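Local coordinates for protein oxidoreductase, 2OG-Fe(II) oxygenase family (Burkholderia pseudomallei, PDB 6N1F) that binds an iron ion and probably works as an oxidoreductase of the 2OG-Fe(II) oxygenase family, at residues R30-E33 / D38-A41. Numbering follows the deposited sequence.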
ATOM      1  N   ARG A  30      14.324  -1.716  -9.410  1.00 22.92           N
ATOM      2  CA  ARG A  30      13.778  -0.537 -10.059  1.00 26.55           C
ATOM      3  C   ARG A  30      12.312  -0.819 -10.387  1.00 26.28           C
ATOM      4  O   ARG A  30      11.819  -1.925 -10.159  1.00 20.77           O
ATOM      5  CB  ARG A  30      14.596  -0.195 -11.304  1.00 28.03           C
ATOM      6  N   CYS A  31      11.602   0.173 -10.936  1.00 19.81           N
ATOM      7  CA  CYS A  31      10.237  -0.068 -11.405  1.00 19.74           C
ATOM      8  C   CYS A  31      10.232  -1.093 -12.528  1.00 21.34           C
ATOM      9  O   CYS A  31      11.089  -1.071 -13.416  1.00 24.33           O
ATOM     10  CB  CYS A  31       9.587   1.228 -11.906  1.00 20.67           C
ATOM     11  SG  CYS A  31       9.424   2.504 -10.677  1.00 28.04           S
ATOM     12  N   ASN A  32       9.244  -1.987 -12.501  1.00 19.54           N
ATOM     13  CA  ASN A  32       9.096  -2.958 -13.574  1.00 17.75           C
ATOM     14  C   ASN A  32       8.685  -2.241 -14.859  1.00 25.13           C
ATOM     15  O   ASN A  32       7.679  -1.528 -14.877  1.00 22.03           O
ATOM     16  CB  ASN A  32       8.067  -4.012 -13.193  1.00 21.37           C
ATOM     17  CG  ASN A  32       8.066  -5.180 -14.143  1.00 28.40           C
ATOM     18  OD1 ASN A  32       7.928  -5.007 -15.351  1.00 24.26           O
ATOM     19  ND2 ASN A  32       8.261  -6.381 -13.606  1.00 31.53           N
ATOM     20  N   GLU A  33       9.463  -2.416 -15.930  1.00 25.50           N
ATOM     21  CA  GLU A  33       9.262  -1.670 -17.166  1.00 27.85           C
ATOM     22  C   GLU A  33       8.489  -2.455 -18.222  1.00 20.09           C
ATOM     23  O   GLU A  33       8.504  -2.072 -19.391  1.00 24.93           O
ATOM     24  CB  GLU A  33      10.610  -1.227 -17.742  1.00 33.69           C
ATOM     25  CG  GLU A  33      11.393  -0.273 -16.859  1.00 43.89           C
ATOM     26  CD  GLU A  33      12.755   0.083 -17.441  1.00 58.23           C
ATOM     27  OE1 GLU A  33      13.193   1.233 -17.247  1.00 64.22           O
ATOM     28  OE2 GLU A  33      13.386  -0.781 -18.092  1.00 60.18           O
ATOM     29  N   ASP A  38       4.342  -9.246 -16.929  1.00 26.35           N
ATOM     30  CA  ASP A  38       5.554  -9.048 -16.133  1.00 26.75           C
ATOM     31  C   ASP A  38       5.220  -8.655 -14.700  1.00 24.18           C
ATOM     32  O   ASP A  38       5.835  -9.166 -13.755  1.00 25.99           O
ATOM     33  CB  ASP A  38       6.445  -7.982 -16.784  1.00 25.80           C
ATOM     34  CG  ASP A  38       6.695  -8.257 -18.259  1.00 32.26           C
ATOM     35  OD1 ASP A  38       7.277  -9.323 -18.579  1.00 33.34           O
ATOM     36  OD2 ASP A  38       6.289  -7.419 -19.096  1.00 35.91           O
ATOM     37  N   TYR A  39       4.271  -7.728 -14.512  1.00 20.57           N
ATOM     38  CA  TYR A  39       3.893  -7.330 -13.157  1.00 23.96           C
ATOM     39  C   TYR A  39       3.459  -8.534 -12.321  1.00 25.78           C
ATOM     40  O   TYR A  39       3.935  -8.726 -11.195  1.00 23.02           O
ATOM     41  CB  TYR A  39       2.771  -6.300 -13.182  1.00 20.90           C
ATOM     42  CG  TYR A  39       3.017  -5.064 -14.004  1.00 28.12           C
ATOM     43  CD1 TYR A  39       4.301  -4.633 -14.289  1.00 27.29           C
ATOM     44  CD2 TYR A  39       1.947  -4.327 -14.496  1.00 25.46           C
ATOM     45  CE1 TYR A  39       4.514  -3.505 -15.025  1.00 26.86           C
ATOM     46  CE2 TYR A  39       2.144  -3.203 -15.244  1.00 20.05           C
ATOM     47  CZ  TYR A  39       3.424  -2.790 -15.503  1.00 23.89           C
ATOM     48  OH  TYR A  39       3.620  -1.663 -16.239  1.00 22.08           O
ATOM     49  N   ALA A  40       2.537  -9.347 -12.849  1.00 24.11           N
ATOM     50  CA  ALA A  40       2.017 -10.474 -12.073  1.00 23.33           C
ATOM     51  C   ALA A  40       3.091 -11.528 -11.827  1.00 27.03           C
ATOM     52  O   ALA A  40       3.113 -12.165 -10.769  1.00 26.01           O
ATOM     53  CB  ALA A  40       0.815 -11.093 -12.785  1.00 35.16           C
ATOM     54  N   ALA A  41       3.984 -11.739 -12.801  1.00 27.94           N
ATOM     55  CA  ALA A  41       5.042 -12.729 -12.627  1.00 29.42           C
ATOM     56  C   ALA A  41       6.033 -12.310 -11.541  1.00 26.58           C
ATOM     57  O   ALA A  41       6.501 -13.152 -10.768  1.00 26.17           O
ATOM     58  CB  ALA A  41       5.759 -12.963 -13.954  1.00 27.31           C
TER
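Asn32 lays its side chain against the edge of the Tyr39 ring and CB of Asp38, and this one residue carries nearly the whole contact between the loop 30-33 and the helical segment 38-41. The packing is van der Waals in kind and modest, burying 152 Å² in all. At the tyrosine, the amide carbon CG of Asn32 lies in the ring plane, 3.8 Å from CD1 of Tyr39. The backbone O of Asn32 also comes to the ring edge, 3.7 Å from Tyr39 CE1, near its plane. Amide and ring stand almost perpendicular, with 88° between their planes, so the two flat groups do not stack. Swinging CG of Asn32 opposite its own backbone nitrogen (chi1 -169°) carries the amide out toward the helix.

OD1 of Asn32, which also lies close to CE1 of Tyr39, meets CB of Asp38 at 3.6 Å.

The polar atoms find their hydrogen bonds just beyond the two segments. OD1 of Asn32 accepts from the backbone N of Gly34, closing an Asx turn just before the helix, and ND2 donates to OE1 of Gln42, so the amide is gripped at both ends and its rotation is fixed. The carboxylate of Asp38 turns back, through OD2, to the backbone N of Gly35. The loop is thereby tied both to itself and to the helix that follows it.

The arrangement belongs to a short loop that connects strand 27-29 to helix 36-45, well away from the iron site. Strand 48-51, at the border of the seven-stranded antiparallel sheet, flanks both partners: Asn32 is hydrogen-bonded through its backbone to Met50 and touches Val49, while buried Tyr39 packs on Leu51.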